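Local coordinates for protein A52 (Vaccinia virus, PDB 2VVW) that binds host TRAF6 and IRAK2 as a Bcl-2-like immunomodulator, activating p38 and inhibiting NF-kappa-B signalling to suppress the innate immune response, at residues F51-L65 against D98-V112. Numbering follows the deposited sequence.
Sequences FDNDAEEQFGTIEEL and DCISMIGLCACVVDV
Q58 NE2 donates to D98 OD1 at 2.8 Å, in a bond bent to 152°, on the anti side of the carboxylate. Q58 OE1 lies 2.8 Å from S101 OG, whose one proton can also go to the backbone O of Y97. With chi1 at 180° the side chain of Q58 runs out extended, and the amide reaches both D98 and S101. S101 is a knob in a hole formed by D54, A55, Q58 and F59. The axes of 51-59 and 98-112 come to 6.8 Å at their closest and cross at -98°. At the crossing G104 has no side chain, and its CA meets F51 O in a CA-H...O contact of 3.5 Å. A55 CB lies on the backbone of S101 and L105. L105 CD2 lies over one face of the F59 ring, toward its rim, and Q58 CG covers the opposite face. I100 CG2 sits 3.5 Å from the centroid of the F51 ring, a CH-pi contact over one face, while I103 CG2 meets the ring edge. D52 OD1 rests on A107 CB and its carboxylate carbon on C108 SG; its OD2 forms a salt bridge with R32, which also pairs with D111 OD2. Beyond the turn at G60, I62 CG1 touches V112 CG2 at 3.6 Å. The arrangement is the near-perpendicular, buried packing of short helix 51-59 on helix 96-115 in the all-helical Bcl-2-like fold of poxvirus proteins.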
loop_
_atom_site.group_PDB
_atom_site.type_symbol
_atom_site.label_atom_id
_atom_site.label_comp_id
_atom_site.label_asym_id
_atom_site.label_seq_id
_atom_site.Cartn_x
_atom_site.Cartn_y
_atom_site.Cartn_z
ATOM N N PHE A 51 7.315 18.925 -3.924
ATOM C CA PHE A 51 6.054 19.620 -3.661
ATOM C C PHE A 51 5.895 20.084 -2.211
ATOM O O PHE A 51 5.026 20.907 -1.923
ATOM C CB PHE A 51 4.828 18.755 -4.007
ATOM C CG PHE A 51 4.681 18.406 -5.477
ATOM C CD1 PHE A 51 5.569 18.851 -6.444
ATOM C CD2 PHE A 51 3.611 17.617 -5.879
ATOM C CE1 PHE A 51 5.394 18.517 -7.779
ATOM C CE2 PHE A 51 3.417 17.288 -7.221
ATOM C CZ PHE A 51 4.311 17.743 -8.172
ATOM N N ASP A 52 6.717 19.553 -1.304
ATOM C CA ASP A 52 6.682 19.945 0.105
ATOM C C ASP A 52 7.001 21.425 0.293
ATOM O O ASP A 52 6.434 22.067 1.158
ATOM C CB ASP A 52 7.664 19.104 0.935
ATOM C CG ASP A 52 7.274 17.622 1.014
ATOM O OD1 ASP A 52 6.257 17.181 0.424
ATOM O OD2 ASP A 52 8.024 16.899 1.681
ATOM N N ASN A 53 7.930 21.949 -0.496
ATOM C CA ASN A 53 8.271 23.371 -0.472
ATOM C C ASN A 53 7.070 24.241 -0.814
ATOM O O ASN A 53 6.816 25.236 -0.140
ATOM C CB ASN A 53 9.396 23.689 -1.470
ATOM C CG ASN A 53 10.642 22.847 -1.251
ATOM O OD1 ASN A 53 11.223 22.321 -2.208
ATOM N ND2 ASN A 53 11.055 22.705 0.005
ATOM N N ASP A 54 6.346 23.866 -1.867
ATOM C CA ASP A 54 5.139 24.582 -2.288
ATOM C C ASP A 54 4.104 24.641 -1.163
ATOM O O ASP A 54 3.491 25.684 -0.919
ATOM C CB ASP A 54 4.501 23.917 -3.518
ATOM C CG ASP A 54 5.448 23.836 -4.704
ATOM O OD1 ASP A 54 5.113 24.374 -5.779
ATOM O OD2 ASP A 54 6.532 23.232 -4.556
ATOM N N ALA A 55 3.919 23.499 -0.501
ATOM C CA ALA A 55 2.977 23.348 0.600
ATOM C C ALA A 55 3.283 24.292 1.756
ATOM O O ALA A 55 2.382 24.937 2.287
ATOM C CB ALA A 55 2.992 21.898 1.115
ATOM N N GLU A 56 4.545 24.340 2.157
ATOM C CA GLU A 56 4.948 25.151 3.291
ATOM C C GLU A 56 4.787 26.637 2.977
ATOM O O GLU A 56 4.372 27.415 3.830
ATOM C CB GLU A 56 6.395 24.833 3.704
ATOM C CG GLU A 56 6.854 25.605 4.972
ATOM C CD GLU A 56 8.326 25.383 5.325
ATOM O OE1 GLU A 56 8.937 24.420 4.808
ATOM O OE2 GLU A 56 8.869 26.174 6.127
ATOM N N GLU A 57 5.109 27.022 1.747
ATOM C CA GLU A 57 4.954 28.401 1.315
ATOM C C GLU A 57 3.485 28.786 1.266
ATOM O O GLU A 57 3.123 29.874 1.686
ATOM C CB GLU A 57 5.607 28.626 -0.050
ATOM N N GLN A 58 2.629 27.898 0.772
ATOM C CA GLN A 58 1.228 28.251 0.590
ATOM C C GLN A 58 0.384 28.085 1.848
ATOM O O GLN A 58 -0.497 28.892 2.110
ATOM C CB GLN A 58 0.615 27.448 -0.559
ATOM C CG GLN A 58 -0.876 27.779 -0.793
ATOM C CD GLN A 58 -1.376 27.407 -2.183
ATOM O OE1 GLN A 58 -0.616 26.951 -3.037
ATOM N NE2 GLN A 58 -2.675 27.594 -2.408
ATOM N N PHE A 59 0.635 27.028 2.618
ATOM C CA PHE A 59 -0.245 26.642 3.726
ATOM C C PHE A 59 0.374 26.792 5.116
ATOM O O PHE A 59 -0.345 26.744 6.110
ATOM C CB PHE A 59 -0.720 25.203 3.533
ATOM C CG PHE A 59 -1.527 25.002 2.283
ATOM C CD1 PHE A 59 -2.738 25.646 2.122
ATOM C CD2 PHE A 59 -1.072 24.171 1.265
ATOM C CE1 PHE A 59 -3.495 25.457 0.965
ATOM C CE2 PHE A 59 -1.817 23.980 0.118
ATOM C CZ PHE A 59 -3.032 24.622 -0.032
ATOM N N GLY A 60 1.694 26.944 5.179
ATOM C CA GLY A 60 2.379 27.136 6.439
ATOM C C GLY A 60 3.134 25.894 6.849
ATOM O O GLY A 60 3.146 24.900 6.130
ATOM N N THR A 61 3.771 25.963 8.011
ATOM C CA THR A 61 4.669 24.918 8.449
ATOM C C THR A 61 3.876 23.759 8.988
ATOM O O THR A 61 2.734 23.918 9.432
ATOM C CB THR A 61 5.579 25.384 9.582
ATOM O OG1 THR A 61 4.758 25.722 10.709
ATOM C CG2 THR A 61 6.417 26.573 9.156
ATOM N N ILE A 62 4.491 22.592 8.990
ATOM C CA ILE A 62 3.814 21.418 9.508
ATOM C C ILE A 62 3.561 21.561 11.012
ATOM O O ILE A 62 2.565 21.054 11.512
ATOM C CB ILE A 62 4.583 20.131 9.176
ATOM C CG1 ILE A 62 3.735 18.887 9.498
ATOM C CG2 ILE A 62 5.961 20.114 9.896
ATOM C CD1 ILE A 62 2.344 18.820 8.800
ATOM N N GLU A 63 4.430 22.274 11.727
ATOM C CA GLU A 63 4.226 22.466 13.175
ATOM C C GLU A 63 2.971 23.298 13.467
ATOM O O GLU A 63 2.239 23.017 14.417
ATOM C CB GLU A 63 5.451 23.080 13.837
ATOM C CG GLU A 63 6.692 22.199 13.775
ATOM C CD GLU A 63 7.458 22.304 12.469
ATOM O OE1 GLU A 63 7.098 23.136 11.609
ATOM O OE2 GLU A 63 8.433 21.549 12.301
ATOM N N GLU A 64 2.714 24.311 12.636
ATOM C CA GLU A 64 1.497 25.097 12.764
ATOM C C GLU A 64 0.250 24.259 12.492
ATOM O O GLU A 64 -0.735 24.354 13.226
ATOM C CB GLU A 64 1.514 26.305 11.822
ATOM C CG GLU A 64 0.107 26.840 11.544
ATOM C CD GLU A 64 0.084 28.242 10.972
ATOM O OE1 GLU A 64 1.070 28.651 10.303
ATOM O OE2 GLU A 64 -0.944 28.932 11.202
ATOM N N LEU A 65 0.298 23.465 11.422
ATOM C CA LEU A 65 -0.844 22.649 11.013
ATOM C C LEU A 65 -1.118 21.526 12.005
ATOM O O LEU A 65 -2.260 21.270 12.366
ATOM C CB LEU A 65 -0.598 22.054 9.623
ATOM C CG LEU A 65 -0.543 23.060 8.472
ATOM C CD1 LEU A 65 0.251 22.471 7.295
ATOM C CD2 LEU A 65 -1.960 23.445 8.053
ATOM N N ASP A 98 -1.936 25.277 -6.952
ATOM C CA ASP A 98 -2.691 24.999 -5.720
ATOM C C ASP A 98 -2.764 23.490 -5.456
ATOM O O ASP A 98 -2.562 23.025 -4.330
ATOM C CB ASP A 98 -4.112 25.567 -5.802
ATOM C CG ASP A 98 -4.135 27.076 -5.887
ATOM O OD1 ASP A 98 -3.391 27.731 -5.120
ATOM O OD2 ASP A 98 -4.909 27.598 -6.713
ATOM N N CYS A 99 -3.060 22.722 -6.498
ATOM C CA CYS A 99 -3.118 21.280 -6.365
ATOM C C CYS A 99 -1.747 20.661 -6.052
ATOM O O CYS A 99 -1.666 19.711 -5.303
ATOM C CB CYS A 99 -3.677 20.660 -7.621
ATOM S SG CYS A 99 -5.314 21.219 -8.046
ATOM N N ILE A 100 -0.682 21.174 -6.652
ATOM C CA ILE A 100 0.668 20.730 -6.318
ATOM C C ILE A 100 0.978 20.995 -4.833
ATOM O O ILE A 100 1.481 20.124 -4.120
ATOM C CB ILE A 100 1.708 21.420 -7.223
ATOM C CG1 ILE A 100 1.620 20.838 -8.649
ATOM C CG2 ILE A 100 3.110 21.287 -6.644
ATOM C CD1 ILE A 100 2.379 21.631 -9.729
ATOM N N SER A 101 0.680 22.199 -4.356
ATOM C CA SER A 101 0.931 22.531 -2.939
ATOM C C SER A 101 0.132 21.599 -2.028
ATOM O O SER A 101 0.592 21.170 -0.972
ATOM C CB SER A 101 0.541 23.979 -2.621
ATOM O OG SER A 101 1.356 24.927 -3.288
ATOM N N MET A 102 -1.086 21.298 -2.444
ATOM C CA MET A 102 -1.951 20.433 -1.677
ATOM C C MET A 102 -1.393 19.010 -1.590
ATOM O O MET A 102 -1.500 18.370 -0.542
ATOM C CB MET A 102 -3.344 20.469 -2.279
ATOM C CG MET A 102 -4.350 19.702 -1.505
ATOM S SD MET A 102 -4.487 18.058 -2.214
ATOM C CE MET A 102 -5.510 17.296 -0.939
ATOM N N ILE A 103 -0.763 18.525 -2.661
ATOM C CA ILE A 103 -0.134 17.207 -2.631
ATOM C C ILE A 103 1.011 17.240 -1.620
ATOM O O ILE A 103 1.149 16.338 -0.796
ATOM C CB ILE A 103 0.369 16.774 -4.023
ATOM C CG1 ILE A 103 -0.799 16.345 -4.914
ATOM C CG2 ILE A 103 1.352 15.621 -3.927
ATOM C CD1 ILE A 103 -0.428 16.288 -6.422
ATOM N N GLY A 104 1.797 18.300 -1.650
ATOM C CA GLY A 104 2.872 18.457 -0.671
ATOM C C GLY A 104 2.383 18.536 0.765
ATOM O O GLY A 104 3.065 18.083 1.675
ATOM N N LEU A 105 1.203 19.127 0.957
ATOM C CA LEU A 105 0.586 19.261 2.273
ATOM C C LEU A 105 0.187 17.887 2.801
ATOM O O LEU A 105 0.470 17.553 3.941
ATOM C CB LEU A 105 -0.646 20.167 2.181
ATOM C CG LEU A 105 -1.502 20.355 3.439
ATOM C CD1 LEU A 105 -0.815 21.294 4.416
ATOM C CD2 LEU A 105 -2.895 20.863 3.055
ATOM N N CYS A 106 -0.482 17.102 1.964
ATOM C CA CYS A 106 -0.833 15.716 2.294
ATOM C C CYS A 106 0.395 14.942 2.747
ATOM O O CYS A 106 0.356 14.218 3.744
ATOM C CB CYS A 106 -1.449 15.034 1.071
ATOM S SG CYS A 106 -3.086 15.650 0.744
ATOM N N ALA A 107 1.476 15.105 1.995
ATOM C CA ALA A 107 2.754 14.441 2.268
ATOM C C ALA A 107 3.324 14.800 3.626
ATOM O O ALA A 107 3.835 13.929 4.368
ATOM C CB ALA A 107 3.750 14.799 1.202
ATOM N N CYS A 108 3.318 16.090 3.930
ATOM C CA CYS A 108 3.830 16.559 5.216
ATOM C C CYS A 108 2.927 16.083 6.364
ATOM O O CYS A 108 3.404 15.788 7.437
ATOM C CB CYS A 108 3.973 18.084 5.217
ATOM S SG CYS A 108 5.296 18.687 4.108
ATOM N N VAL A 109 1.626 16.005 6.122
ATOM C CA VAL A 109 0.677 15.501 7.121
ATOM C C VAL A 109 0.862 13.994 7.348
ATOM O O VAL A 109 0.889 13.531 8.490
ATOM C CB VAL A 109 -0.795 15.832 6.721
ATOM C CG1 VAL A 109 -1.799 15.100 7.606
ATOM C CG2 VAL A 109 -1.020 17.357 6.767
ATOM N N VAL A 110 1.017 13.229 6.268
ATOM C CA VAL A 110 1.210 11.792 6.409
ATOM C C VAL A 110 2.471 11.486 7.239
ATOM O O VAL A 110 2.495 10.504 7.963
ATOM C CB VAL A 110 1.199 11.048 5.024
ATOM C CG1 VAL A 110 2.600 10.966 4.393
ATOM C CG2 VAL A 110 0.605 9.664 5.173
ATOM N N ASP A 111 3.487 12.348 7.191
ATOM C CA ASP A 111 4.668 12.142 8.033
ATOM C C ASP A 111 4.321 12.170 9.503
ATOM O O ASP A 111 4.884 11.413 10.283
ATOM C CB ASP A 111 5.738 13.217 7.837
ATOM C CG ASP A 111 6.329 13.243 6.454
ATOM O OD1 ASP A 111 6.269 12.240 5.724
ATOM O OD2 ASP A 111 6.882 14.305 6.113
ATOM N N VAL A 112 3.460 13.112 9.888
ATOM C CA VAL A 112 3.085 13.274 11.288
ATOM C C VAL A 112 2.396 12.000 11.756
ATOM O O VAL A 112 2.680 11.486 12.828
ATOM C CB VAL A 112 2.165 14.526 11.509
ATOM C CG1 VAL A 112 1.620 14.587 12.938
ATOM C CG2 VAL A 112 2.921 15.814 11.185
#